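Local coordinates for putative glycosyl hydrolase (Bacteroides thetaiotaomicron VPI-5482, PDB 3K11), which probably acts as a glycoside hydrolase of family 88, although its natural substrate is not established, at residues F262-N268 against H314-D318; F296-R301 against W344-Y350; Q307-F312 against L356-V361; Y323-S327 against V371-C375; A330-Y334 against P402-A406. All coordinates share one frame; numbering follows the deposited sequence. Where two conformers were deposited one is given.

Contact 1: F262-N268 against H314-D318; sequences FCWARAN and HQLLD
The indole of Trp264 and the amide of Gln315 meet almost perpendicularly, their planes 87° apart, with the amide drawn up to the NE1-CD1 edge of the ring. Trp264 NE1 gives Gln315 OE1 a weak, bent hydrogen bond of 3.1 Å. The bend of the Gln315 chain at chi2 (76°) turns OE1 back toward the indole, while NE2 reaches the carbonyl of Tyr387. A water accepts weakly from Arg266 N and donates to the same OE1. Beneath the side chains the backbones join at a single beta bridge of Trp264 with Leu316: Leu317 N bonds to Cys263 O at 3.0 Å, and Ala265 N to Gln315 O at 2.8 Å. The bridge joins the start of helix 265-281, with Trp264 at its N-cap, to the loop after strand 313-314, in what is probably the helical barrel of a six-hairpin glycosidase. Leu317 splits its branches, CD2 lying 3.7 Å from Ala265 CB and CD1 3.6 Å from Asn268 CB, where Leu317 and Asn268 pass at a slant. Asn268 ND2 hydrogen-bonds back to Trp264 O at 3.0 Å and also to Tyr248 O, and OD1 accepts from His299 NE2. With an alanine here, His299 would probably be left without this acceptor and Trp264 O without the amide donor. Leu316 runs beside Phe262, pointing the same way, its CD1 at the edge of the ring.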
# COMPACT_ATOMS: atom_id res chain seq x y z
N PHE A 262 -6.58 13.46 0.40
CA PHE A 262 -6.72 12.73 1.62
C PHE A 262 -8.08 12.04 1.49
O PHE A 262 -9.11 12.68 1.55
CB PHE A 262 -6.62 13.66 2.81
CG PHE A 262 -5.21 14.22 2.98
CD1 PHE A 262 -4.25 13.48 3.64
CD2 PHE A 262 -4.86 15.39 2.39
CE1 PHE A 262 -2.96 13.91 3.69
CE2 PHE A 262 -3.55 15.84 2.49
CZ PHE A 262 -2.62 15.09 3.13
N CYS A 263 -8.06 10.73 1.22
CA CYS A 263 -9.29 9.97 0.86
C CYS A 263 -9.98 9.51 2.13
O CYS A 263 -9.98 8.34 2.47
CB CYS A 263 -8.91 8.79 -0.03
SG CYS A 263 -8.12 9.40 -1.58
N TRP A 264 -10.49 10.48 2.88
CA TRP A 264 -11.10 10.23 4.17
C TRP A 264 -12.33 9.35 4.01
O TRP A 264 -13.20 9.61 3.17
CB TRP A 264 -11.42 11.56 4.86
CG TRP A 264 -12.04 11.43 6.20
CD1 TRP A 264 -11.64 10.59 7.19
CD2 TRP A 264 -13.18 12.14 6.69
NE1 TRP A 264 -12.44 10.75 8.28
CE2 TRP A 264 -13.41 11.68 8.00
CE3 TRP A 264 -13.97 13.15 6.18
CZ2 TRP A 264 -14.43 12.18 8.80
CZ3 TRP A 264 -15.02 13.62 6.96
CH2 TRP A 264 -15.23 13.13 8.26
N ALA A 265 -12.39 8.28 4.78
CA ALA A 265 -13.46 7.26 4.63
C ALA A 265 -14.86 7.75 4.82
O ALA A 265 -15.72 7.48 3.96
CB ALA A 265 -13.17 6.00 5.53
N ARG A 266 -15.14 8.52 5.87
CA ARG A 266 -16.53 8.93 6.04
C ARG A 266 -17.00 9.79 4.87
O ARG A 266 -18.06 9.54 4.34
CB ARG A 266 -16.79 9.63 7.36
CG ARG A 266 -18.26 10.09 7.43
CD ARG A 266 -18.80 10.28 8.82
NE ARG A 266 -18.15 11.37 9.53
CZ ARG A 266 -17.57 11.25 10.72
NH1 ARG A 266 -17.53 10.10 11.38
NH2 ARG A 266 -17.06 12.35 11.29
N ALA A 267 -16.21 10.76 4.44
CA ALA A 267 -16.64 11.65 3.34
C ALA A 267 -16.72 10.85 2.05
O ALA A 267 -17.57 11.12 1.21
CB ALA A 267 -15.70 12.87 3.20
N ASN A 268 -15.86 9.83 1.87
CA ASN A 268 -16.03 8.94 0.73
C ASN A 268 -17.33 8.19 0.84
O ASN A 268 -18.04 8.02 -0.15
CB ASN A 268 -14.83 8.00 0.59
CG ASN A 268 -13.79 8.57 -0.36
OD1 ASN A 268 -13.83 8.27 -1.58
ND2 ASN A 268 -12.93 9.49 0.15
N HIS A 314 -10.41 1.68 6.33
CA HIS A 314 -9.47 2.54 7.00
C HIS A 314 -9.86 4.03 6.89
O HIS A 314 -10.32 4.50 5.82
CB HIS A 314 -8.08 2.35 6.42
CG HIS A 314 -7.49 1.00 6.64
ND1 HIS A 314 -6.76 0.68 7.78
CD2 HIS A 314 -7.51 -0.12 5.88
CE1 HIS A 314 -6.36 -0.58 7.69
NE2 HIS A 314 -6.81 -1.10 6.56
N GLN A 315 -9.58 4.77 7.97
CA GLN A 315 -9.86 6.23 8.13
C GLN A 315 -9.40 7.03 6.91
O GLN A 315 -10.12 7.89 6.43
CB GLN A 315 -9.15 6.71 9.39
CG GLN A 315 -9.04 8.18 9.61
CD GLN A 315 -10.28 8.84 10.05
OE1 GLN A 315 -11.39 8.32 9.87
NE2 GLN A 315 -10.12 10.03 10.62
N LEU A 316 -8.18 6.76 6.45
CA LEU A 316 -7.75 7.19 5.09
C LEU A 316 -7.76 5.88 4.30
O LEU A 316 -7.01 4.95 4.61
CB LEU A 316 -6.37 7.82 5.07
CG LEU A 316 -6.32 9.25 5.70
CD1 LEU A 316 -4.90 9.87 5.62
CD2 LEU A 316 -7.39 10.20 5.09
N LEU A 317 -8.60 5.82 3.27
CA LEU A 317 -8.96 4.54 2.66
C LEU A 317 -7.79 3.79 2.10
O LEU A 317 -7.73 2.52 2.19
CB LEU A 317 -9.98 4.73 1.58
CG LEU A 317 -11.41 5.09 2.00
CD1 LEU A 317 -12.21 5.58 0.77
CD2 LEU A 317 -12.12 3.89 2.71
N ASP A 318 -6.85 4.57 1.54
CA ASP A 318 -5.69 4.03 0.84
C ASP A 318 -4.44 4.04 1.69
O ASP A 318 -3.32 3.92 1.17
CB ASP A 318 -5.45 4.78 -0.48
CG ASP A 318 -5.26 6.28 -0.29
OD1 ASP A 318 -5.63 6.80 0.79
OD2 ASP A 318 -4.76 6.92 -1.25
O HOH W 1 -5.68 9.28 1.60
O HOH W 2 -13.86 7.83 8.42

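Contact 2: F296-R301 against W344-Y350; sequences FRAHVR and WIDAIAY
Arg297 reaches across to the backbone of Trp344 with a side chain whose CG stands anti to the carbonyl carbon (chi1 -74°) and which runs extended from CB through CG and CD to NE. NE donates a hydrogen bond of 3.1 Å to Trp344 O, in the carbonyl plane. NH2 donates a second, of 2.9 Å, to the same Trp344 O, so one acceptor is gripped side-on, near the guanidinium plane. A methionine in place of the arginine would probably leave Trp344 O without both donors and the loop leading into helix 347-362 less firmly held. That helix is N-capped by Asp346, whose OD2 accepts from Ala349 N. Trp344 also turns its edge to the face of Phe296 in an offset edge-to-face pair, planes at 82°. Val300 CG1 lies over one face of Tyr350, 4.0 Å from the ring centroid, a CH-pi contact, and also touches Ile345 CD1. Tyr350 OH is hydrogen-bonded to Asp258 of the second subunit.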
# COMPACT_ATOMS: atom_id res chain seq x y z
N PHE A 296 -20.60 6.26 -10.03
CA PHE A 296 -20.95 5.36 -8.91
C PHE A 296 -20.25 4.03 -9.01
O PHE A 296 -19.56 3.59 -8.08
CB PHE A 296 -22.45 5.07 -8.92
CG PHE A 296 -22.88 4.13 -7.80
CD1 PHE A 296 -22.70 4.49 -6.46
CD2 PHE A 296 -23.40 2.88 -8.11
CE1 PHE A 296 -23.02 3.59 -5.44
CE2 PHE A 296 -23.75 1.97 -7.10
CZ PHE A 296 -23.57 2.34 -5.77
N ARG A 297 -20.35 3.40 -10.17
CA ARG A 297 -19.67 2.14 -10.37
C ARG A 297 -18.15 2.18 -10.20
O ARG A 297 -17.56 1.24 -9.65
CB ARG A 297 -20.08 1.54 -11.70
CG ARG A 297 -21.49 0.97 -11.67
CD ARG A 297 -21.83 0.42 -13.00
NE ARG A 297 -23.15 -0.22 -12.87
CZ ARG A 297 -24.08 -0.24 -13.82
NH1 ARG A 297 -23.84 0.30 -15.03
NH2 ARG A 297 -25.26 -0.80 -13.56
N ALA A 298 -17.49 3.24 -10.68
CA ALA A 298 -16.05 3.39 -10.52
C ALA A 298 -15.69 3.56 -9.04
O ALA A 298 -14.69 3.02 -8.58
CB ALA A 298 -15.51 4.59 -11.32
N HIS A 299 -16.52 4.29 -8.29
CA HIS A 299 -16.28 4.49 -6.86
C HIS A 299 -16.47 3.19 -6.08
O HIS A 299 -15.68 2.85 -5.19
CB HIS A 299 -17.21 5.58 -6.34
CG HIS A 299 -16.81 6.13 -5.01
ND1 HIS A 299 -17.72 6.76 -4.18
CD2 HIS A 299 -15.62 6.15 -4.36
CE1 HIS A 299 -17.08 7.17 -3.09
NE2 HIS A 299 -15.81 6.82 -3.17
N VAL A 300 -17.47 2.43 -6.46
CA VAL A 300 -17.69 1.11 -5.85
C VAL A 300 -16.43 0.24 -5.99
O VAL A 300 -15.96 -0.38 -5.00
CB VAL A 300 -18.90 0.39 -6.43
CG1 VAL A 300 -18.88 -1.12 -6.09
CG2 VAL A 300 -20.19 1.01 -5.95
N ARG A 301 -15.88 0.19 -7.20
CA ARG A 301 -14.70 -0.62 -7.43
C ARG A 301 -13.48 -0.16 -6.62
O ARG A 301 -12.71 -1.00 -6.14
CB ARG A 301 -14.37 -0.68 -8.93
CG ARG A 301 -15.35 -1.52 -9.73
CD ARG A 301 -14.85 -1.76 -11.15
NE ARG A 301 -14.95 -0.57 -11.98
CZ ARG A 301 -16.04 -0.21 -12.67
NH1 ARG A 301 -17.18 -0.92 -12.65
NH2 ARG A 301 -16.01 0.90 -13.37
N TRP A 344 -27.99 -2.43 -9.47
CA TRP A 344 -26.91 -1.58 -10.00
C TRP A 344 -25.54 -2.25 -10.03
O TRP A 344 -24.73 -1.96 -10.91
CB TRP A 344 -26.78 -0.30 -9.20
CG TRP A 344 -28.02 0.50 -9.11
CD1 TRP A 344 -29.06 0.51 -9.95
CD2 TRP A 344 -28.29 1.49 -8.12
NE1 TRP A 344 -30.00 1.43 -9.53
CE2 TRP A 344 -29.54 2.03 -8.39
CE3 TRP A 344 -27.59 1.95 -7.01
CZ2 TRP A 344 -30.09 3.03 -7.61
CZ3 TRP A 344 -28.14 2.93 -6.21
CH2 TRP A 344 -29.40 3.44 -6.50
N ILE A 345 -25.29 -3.15 -9.09
CA ILE A 345 -24.03 -3.90 -9.02
C ILE A 345 -24.31 -5.36 -8.75
O ILE A 345 -25.40 -5.78 -8.38
CB ILE A 345 -23.03 -3.26 -7.97
CG1 ILE A 345 -23.46 -3.55 -6.52
CG2 ILE A 345 -22.78 -1.76 -8.26
CD1 ILE A 345 -22.55 -2.94 -5.41
N ASP A 346 -23.31 -6.17 -9.02
CA ASP A 346 -23.42 -7.60 -9.02
C ASP A 346 -23.45 -8.24 -7.64
O ASP A 346 -22.61 -7.95 -6.77
CB ASP A 346 -22.22 -8.15 -9.79
CG ASP A 346 -22.34 -9.59 -10.11
OD1 ASP A 346 -23.11 -9.96 -11.06
OD2 ASP A 346 -21.64 -10.36 -9.42
N ALA A 347 -24.41 -9.13 -7.44
CA ALA A 347 -24.59 -9.77 -6.13
C ALA A 347 -23.46 -10.75 -5.80
O ALA A 347 -23.06 -10.85 -4.64
CB ALA A 347 -25.95 -10.46 -6.05
N ILE A 348 -23.01 -11.53 -6.79
CA ILE A 348 -21.98 -12.53 -6.52
C ILE A 348 -20.70 -11.79 -6.09
O ILE A 348 -20.00 -12.15 -5.10
CB ILE A 348 -21.69 -13.43 -7.75
CG1 ILE A 348 -22.86 -14.37 -8.05
CG2 ILE A 348 -20.42 -14.24 -7.50
CD1 ILE A 348 -22.82 -15.09 -9.43
N ALA A 349 -20.38 -10.72 -6.80
CA ALA A 349 -19.17 -9.97 -6.52
C ALA A 349 -19.20 -9.19 -5.21
O ALA A 349 -18.20 -9.13 -4.51
CB ALA A 349 -18.81 -9.02 -7.70
N TYR A 350 -20.34 -8.57 -4.90
CA TYR A 350 -20.39 -7.64 -3.79
C TYR A 350 -21.16 -8.08 -2.55
O TYR A 350 -21.00 -7.49 -1.51
CB TYR A 350 -20.87 -6.26 -4.28
CG TYR A 350 -19.88 -5.66 -5.26
CD1 TYR A 350 -18.58 -5.33 -4.86
CD2 TYR A 350 -20.21 -5.48 -6.61
CE1 TYR A 350 -17.68 -4.82 -5.75
CE2 TYR A 350 -19.26 -4.98 -7.53
CZ TYR A 350 -18.01 -4.63 -7.08
OH TYR A 350 -17.06 -4.09 -7.95

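Contact 3: Q307-F312 against L356-V361. With EDO (1,2-ethanediol), chain C.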
# COMPACT_ATOMS: atom_id res chain seq x y z
N GLN A 307 -11.21 -2.72 1.25
CA GLN A 307 -11.75 -3.29 2.47
C GLN A 307 -10.65 -4.06 3.19
O GLN A 307 -9.92 -4.85 2.57
CB GLN A 307 -12.89 -4.25 2.14
CG GLN A 307 -13.65 -4.71 3.40
CD GLN A 307 -14.82 -5.60 3.06
OE1 GLN A 307 -14.76 -6.34 2.10
NE2 GLN A 307 -15.88 -5.56 3.87
N SER A 308 -10.52 -3.86 4.50
CA SER A 308 -9.54 -4.58 5.29
C SER A 308 -9.95 -6.00 5.54
O SER A 308 -11.12 -6.38 5.36
CB SER A 308 -9.34 -3.91 6.69
OG SER A 308 -10.43 -4.26 7.56
N GLY A 309 -8.99 -6.80 5.99
CA GLY A 309 -9.24 -8.15 6.43
C GLY A 309 -10.18 -8.31 7.61
O GLY A 309 -10.60 -9.41 7.90
N GLU A 310 -10.49 -7.21 8.29
CA GLU A 310 -11.42 -7.20 9.40
C GLU A 310 -12.81 -6.77 8.95
O GLU A 310 -13.74 -6.75 9.76
CB GLU A 310 -10.95 -6.25 10.52
CG GLU A 310 -9.58 -6.63 11.08
CD GLU A 310 -9.52 -8.09 11.50
OE1 GLU A 310 -10.46 -8.57 12.19
OE2 GLU A 310 -8.54 -8.77 11.13
N GLY A 311 -12.94 -6.42 7.67
CA GLY A 311 -14.25 -6.02 7.13
C GLY A 311 -14.49 -4.52 7.18
O GLY A 311 -15.27 -3.99 6.43
N PHE A 312 -13.81 -3.84 8.08
CA PHE A 312 -13.85 -2.39 8.16
C PHE A 312 -13.01 -1.79 7.04
O PHE A 312 -12.10 -2.44 6.49
CB PHE A 312 -13.23 -1.91 9.47
CG PHE A 312 -13.98 -2.31 10.70
CD1 PHE A 312 -15.07 -1.56 11.14
CD2 PHE A 312 -13.61 -3.44 11.43
CE1 PHE A 312 -15.76 -1.92 12.29
CE2 PHE A 312 -14.28 -3.80 12.59
CZ PHE A 312 -15.39 -3.07 12.99
N LEU A 356 -19.64 -9.14 5.10
CA LEU A 356 -18.47 -9.05 5.98
C LEU A 356 -18.46 -7.70 6.65
O LEU A 356 -18.16 -7.56 7.85
CB LEU A 356 -17.18 -9.23 5.18
CG LEU A 356 -15.89 -9.01 5.96
CD1 LEU A 356 -15.77 -9.98 7.17
CD2 LEU A 356 -14.65 -9.04 5.07
N GLY A 357 -18.74 -6.65 5.88
CA GLY A 357 -18.82 -5.32 6.48
C GLY A 357 -19.85 -5.22 7.57
O GLY A 357 -19.62 -4.52 8.58
N TRP A 358 -21.01 -5.88 7.40
CA TRP A 358 -22.03 -5.93 8.44
C TRP A 358 -21.52 -6.67 9.69
O TRP A 358 -21.72 -6.21 10.80
CB TRP A 358 -23.39 -6.51 7.95
CG TRP A 358 -24.35 -6.47 9.14
CD1 TRP A 358 -24.62 -7.49 9.96
CD2 TRP A 358 -24.92 -5.31 9.75
NE1 TRP A 358 -25.42 -7.08 10.98
CE2 TRP A 358 -25.58 -5.73 10.91
CE3 TRP A 358 -24.91 -3.95 9.43
CZ2 TRP A 358 -26.32 -4.87 11.72
CZ3 TRP A 358 -25.60 -3.08 10.26
CH2 TRP A 358 -26.27 -3.53 11.40
N HIS A 359 -20.86 -7.81 9.51
CA HIS A 359 -20.28 -8.52 10.66
C HIS A 359 -19.36 -7.60 11.45
O HIS A 359 -19.39 -7.57 12.69
CB HIS A 359 -19.50 -9.75 10.21
CG HIS A 359 -20.35 -10.95 9.90
ND1 HIS A 359 -21.20 -11.53 10.82
CD2 HIS A 359 -20.47 -11.68 8.76
CE1 HIS A 359 -21.80 -12.56 10.25
NE2 HIS A 359 -21.36 -12.69 9.01
N ALA A 360 -18.57 -6.82 10.71
CA ALA A 360 -17.61 -5.88 11.29
C ALA A 360 -18.37 -4.83 12.13
O ALA A 360 -18.13 -4.65 13.31
CB ALA A 360 -16.81 -5.19 10.19
N VAL A 361 -19.34 -4.20 11.51
CA VAL A 361 -20.12 -3.17 12.16
C VAL A 361 -20.92 -3.69 13.38
O VAL A 361 -20.97 -3.04 14.45
CB VAL A 361 -21.07 -2.51 11.10
CG1 VAL A 361 -22.12 -1.71 11.69
CG2 VAL A 361 -20.21 -1.67 10.11
C1 EDO C . -13.91 -11.34 10.65
O1 EDO C . -14.74 -10.47 11.42
C2 EDO C . -12.50 -10.82 10.66
O2 EDO C . -11.88 -10.90 11.98
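The loop 307-312 comes closest to helix 347-362 at two glycines, Gly311 CA standing 4.7 Å from Gly357 CA. A type I turn from Ser308 to Gly311 delivers this approach, and Ser308 OG reinforces it by accepting from Glu310 N, an ST turn, while donating to Phe312 O. Gly311 has a positive phi of 93°, and Leu356 O and Ala360 CB take up the room that a beta carbon on it would need; its CA lies 3.6 Å from Leu356 CG. Ala360 then fits between the turn and the ring that follows it. Its CB sits over the centre of the Phe312 ring, 3.7 Å from the centroid and 9° off the normal, a CH-pi contact, and is 3.5 Å from Glu310 O. Phe312 CZ extends on to Ala360 O at 3.2 Å. Gln307 holds its chain extended so that NE2 bonds back to Gly311 O at 3.1 Å, and the same nitrogen also reaches Val353 O; its side chain crosses that of Leu356 at a slant. Glu310 points from the turn with OE1 taking a hydrogen bond from an ethanediol, probably from the crystallisation liquor, while OE2 is hydrogen-bonded to Tyr389 OH of the second subunit. Phe312 continues onto Leu324 and Thr329, so the loop packs between helix 347-362 and strand 324-325 with helix 326-342, and also touches the second subunit.

Contact 4: Y323-S327 against V371-C375; sequences YLETS and VEGTC. With EDO (1,2-ethanediol), chain T.
Glu325 OE2 is gripped by three donors, one of them from across the contact. Cys375 N approaches on the anti side of the carboxylate at 2.9 Å and Ser327 OG donates to the syn lone pair of OE2 at 2.6 Å, while Ser327 N arrives at 3.0 Å from well above the plane. Bent at chi2 (-83°), the glutamate curls back over the start of helix 326-342 and serves as its N-cap, OE1 taking Ala328 N as well. The cap thereby ties the beginning of this helix to the 371-375 loop. Next to it Thr326 bonds twice to the loop: its N reaches Gly373 O at 3.0 Å, and OG1 gives a 2.7 Å bond to a lone pair of Glu372 O, in plane. With OG1 so committed, CG2 is left to pack on Val371 CG1 at 3.6 Å. Gly373, at positive phi, lies where a beta carbon would run into Thr326 OG1. Tyr323 OH abuts Cys375 CB at 3.3 Å, near the plane of the tyrosine ring.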
# COMPACT_ATOMS: atom_id res chain seq x y z
N TYR A 323 -6.39 3.99 11.23
CA TYR A 323 -7.34 3.16 11.99
C TYR A 323 -8.57 2.74 11.24
O TYR A 323 -9.01 3.44 10.33
CB TYR A 323 -7.71 3.83 13.31
CG TYR A 323 -8.54 5.07 13.32
CD1 TYR A 323 -9.92 4.99 13.24
CD2 TYR A 323 -7.98 6.32 13.55
CE1 TYR A 323 -10.69 6.10 13.34
CE2 TYR A 323 -8.77 7.46 13.62
CZ TYR A 323 -10.13 7.34 13.54
OH TYR A 323 -10.94 8.45 13.69
N LEU A 324 -9.15 1.61 11.67
CA LEU A 324 -10.39 1.10 11.09
C LEU A 324 -11.55 1.89 11.69
O LEU A 324 -11.71 1.93 12.91
CB LEU A 324 -10.54 -0.38 11.40
CG LEU A 324 -9.44 -1.28 10.81
CD1 LEU A 324 -9.60 -2.78 11.23
CD2 LEU A 324 -9.38 -1.12 9.26
N GLU A 325 -12.39 2.44 10.85
CA GLU A 325 -13.47 3.36 11.29
C GLU A 325 -14.86 2.86 10.97
O GLU A 325 -15.16 2.42 9.86
CB GLU A 325 -13.18 4.73 10.66
CG GLU A 325 -13.84 5.92 11.36
CD GLU A 325 -15.29 6.12 10.92
OE1 GLU A 325 -15.52 5.98 9.68
OE2 GLU A 325 -16.17 6.46 11.77
N THR A 326 -15.71 2.96 11.97
CA THR A 326 -17.01 2.30 11.93
C THR A 326 -18.04 3.00 11.08
O THR A 326 -18.79 2.33 10.35
CB THR A 326 -17.54 2.16 13.37
OG1 THR A 326 -16.60 1.39 14.15
CG2 THR A 326 -18.96 1.49 13.39
N SER A 327 -18.16 4.33 11.20
CA SER A 327 -19.26 5.00 10.50
C SER A 327 -19.13 4.86 8.97
O SER A 327 -20.09 4.55 8.29
CB SER A 327 -19.42 6.47 10.90
OG SER A 327 -18.29 7.27 10.58
N VAL A 371 -22.61 2.73 19.36
CA VAL A 371 -21.78 2.34 18.22
C VAL A 371 -20.37 2.84 18.51
O VAL A 371 -20.12 4.07 18.58
CB VAL A 371 -22.32 2.91 16.90
CG1 VAL A 371 -21.33 2.64 15.77
CG2 VAL A 371 -23.73 2.33 16.59
N GLU A 372 -19.46 1.89 18.67
CA GLU A 372 -18.05 2.18 18.97
C GLU A 372 -17.20 2.34 17.71
O GLU A 372 -17.52 1.80 16.65
CB GLU A 372 -17.45 1.07 19.84
CG GLU A 372 -18.21 0.87 21.17
CD GLU A 372 -17.56 -0.12 22.15
OE1 GLU A 372 -16.53 -0.79 21.83
OE2 GLU A 372 -18.08 -0.19 23.30
N GLY A 373 -16.06 3.02 17.87
CA GLY A 373 -15.10 3.19 16.78
C GLY A 373 -15.45 4.22 15.72
O GLY A 373 -14.86 4.17 14.62
N THR A 374 -16.34 5.17 16.04
CA THR A 374 -16.73 6.21 15.11
C THR A 374 -15.87 7.46 15.28
O THR A 374 -15.76 7.99 16.38
CB THR A 374 -18.17 6.63 15.30
OG1 THR A 374 -19.02 5.51 15.04
CG2 THR A 374 -18.55 7.79 14.36
N CYS A 375 -15.31 7.94 14.17
CA CYS A 375 -14.53 9.18 14.09
C CYS A 375 -15.43 10.38 14.44
O CYS A 375 -16.55 10.51 13.95
CB CYS A 375 -13.99 9.35 12.65
SG CYS A 375 -13.09 10.87 12.37
C1 EDO T . -18.64 -3.51 20.92
O1 EDO T . -17.28 -3.19 20.52
C2 EDO T . -18.68 -4.49 22.10
O2 EDO T . -18.27 -3.84 23.34

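Contact 5: A330-Y334 against P402-A406; sequences AIYVY and PVLWA
Aromatic contact dominates the end of this interface formed by Tyr334 and Trp405. Their rings meet obliquely, the planes at 33° and the phenol centroid 3.8 Å from that of the indole five-membered ring. CE1 of Tyr334 presses on the pyrrole side, 3.2 Å from Trp405 NE1. The tyrosine ring gets there because CG stands opposite the backbone N (chi1 164°), directing the side chain toward the partner helix. The polar bonding is by water: one molecule donates to Tyr334 OH at 2.7 Å and accepts from Trp405 NE1 at 3.0 Å, joining the two polar groups at one margin of the pair. The remaining contacts involve small side chains. Ala406 CB fits against the opposing backbone, 3.3 Å from Ala330 O. Among the apolar pairs, Val333 CG1 and Tyr334 CB lie beside that methyl. One turn earlier, Ala330 CB lies 3.7 Å from Pro402 CB and near Val403 CG2, and Ile331 CG1 runs alongside the proline ring, pointing the same way. Alanines at these positions suit a close approach, the segment axes being 7.9 Å apart with their directions differing by 24°. Helices 326-342 and 400-416 thus run side by side, consistent with neighbouring inner helices of the barrel expected for this family. Helix 265-281 lies next to the first and helix 82-98 against the second, and Trp358 of helix 347-362 covers Val403 and Ala406 from a further side.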
# COMPACT_ATOMS: atom_id res chain seq x y z
N ALA A 330 -20.10 1.39 7.93
CA ALA A 330 -21.55 1.21 7.88
C ALA A 330 -22.17 1.83 6.62
O ALA A 330 -23.07 1.25 5.99
CB ALA A 330 -22.23 1.83 9.16
N ILE A 331 -21.76 3.05 6.30
CA ILE A 331 -22.21 3.72 5.08
C ILE A 331 -21.93 2.82 3.84
O ILE A 331 -22.84 2.62 3.01
CB ILE A 331 -21.58 5.10 4.86
CG1 ILE A 331 -21.96 6.11 5.96
CG2 ILE A 331 -21.99 5.65 3.46
CD1 ILE A 331 -20.99 7.36 6.05
N TYR A 332 -20.72 2.29 3.72
CA TYR A 332 -20.41 1.43 2.58
C TYR A 332 -21.28 0.21 2.54
O TYR A 332 -21.73 -0.21 1.46
CB TYR A 332 -18.97 1.00 2.56
CG TYR A 332 -17.99 2.17 2.53
CD1 TYR A 332 -18.22 3.30 1.75
CD2 TYR A 332 -16.80 2.11 3.22
CE1 TYR A 332 -17.31 4.35 1.72
CE2 TYR A 332 -15.87 3.17 3.19
CZ TYR A 332 -16.15 4.28 2.45
OH TYR A 332 -15.26 5.35 2.44
N VAL A 333 -21.50 -0.40 3.69
CA VAL A 333 -22.39 -1.59 3.74
C VAL A 333 -23.79 -1.22 3.21
O VAL A 333 -24.37 -1.97 2.43
CB VAL A 333 -22.48 -2.18 5.17
CG1 VAL A 333 -23.59 -3.26 5.30
CG2 VAL A 333 -21.09 -2.78 5.59
N TYR A 334 -24.33 -0.11 3.67
CA TYR A 334 -25.63 0.33 3.17
C TYR A 334 -25.56 0.48 1.66
O TYR A 334 -26.44 0.02 0.94
CB TYR A 334 -26.13 1.65 3.78
CG TYR A 334 -27.25 2.21 2.92
CD1 TYR A 334 -28.53 1.65 2.97
CD2 TYR A 334 -27.03 3.23 2.00
CE1 TYR A 334 -29.53 2.11 2.15
CE2 TYR A 334 -28.05 3.68 1.14
CZ TYR A 334 -29.29 3.12 1.24
OH TYR A 334 -30.33 3.55 0.44
N PRO A 402 -26.06 5.54 9.90
CA PRO A 402 -25.49 4.55 9.01
C PRO A 402 -25.62 3.10 9.44
O PRO A 402 -25.92 2.26 8.63
CB PRO A 402 -24.05 4.99 8.89
CG PRO A 402 -24.08 6.47 9.06
CD PRO A 402 -25.15 6.67 10.15
N VAL A 403 -25.46 2.80 10.73
CA VAL A 403 -25.62 1.44 11.20
C VAL A 403 -27.06 1.02 11.01
O VAL A 403 -27.33 -0.12 10.60
CB VAL A 403 -25.15 1.33 12.68
CG1 VAL A 403 -25.62 0.01 13.31
CG2 VAL A 403 -23.59 1.48 12.72
N LEU A 404 -27.99 1.89 11.37
CA LEU A 404 -29.41 1.55 11.21
C LEU A 404 -29.78 1.31 9.75
O LEU A 404 -30.50 0.37 9.42
CB LEU A 404 -30.31 2.67 11.78
CG LEU A 404 -30.31 2.84 13.33
CD1 LEU A 404 -30.90 4.22 13.76
CD2 LEU A 404 -31.11 1.68 13.99
N TRP A 405 -29.29 2.18 8.90
CA TRP A 405 -29.61 2.14 7.46
C TRP A 405 -28.97 0.90 6.84
O TRP A 405 -29.62 0.17 6.10
CB TRP A 405 -29.08 3.40 6.78
CG TRP A 405 -29.91 3.91 5.63
CD1 TRP A 405 -30.85 3.24 4.91
CD2 TRP A 405 -29.83 5.20 5.05
NE1 TRP A 405 -31.36 4.03 3.94
CE2 TRP A 405 -30.74 5.24 3.98
CE3 TRP A 405 -29.08 6.35 5.34
CZ2 TRP A 405 -30.89 6.36 3.19
CZ3 TRP A 405 -29.25 7.46 4.57
CH2 TRP A 405 -30.12 7.46 3.49
N ALA A 406 -27.71 0.64 7.18
CA ALA A 406 -27.05 -0.59 6.71
C ALA A 406 -27.78 -1.88 7.12
O ALA A 406 -27.96 -2.82 6.33
CB ALA A 406 -25.58 -0.57 7.16
O HOH W 3 -32.84 3.40 1.45

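In the fold
From the N terminus, contact 1 opens first, at the start of helix 265-281, and closes in the loop after strand 313-314. Contacts 2 and 3 begin within that span, on helix 289-304 and the loop after it, and cross contact 1 and each other, since both end on or just before helix 347-362. Contacts 4 and 5 open only after contact 1 has closed, contact 4 from strand 324-325 and the start of helix 326-342, contact 5 from that helix; they cross contacts 2, 3 and each other. No contact lies wholly within another. Together they tie helix 289-304 to 347-362, helix 326-342 to 400-416, and loops to helices; contacts 2 and 3 also touch the second subunit.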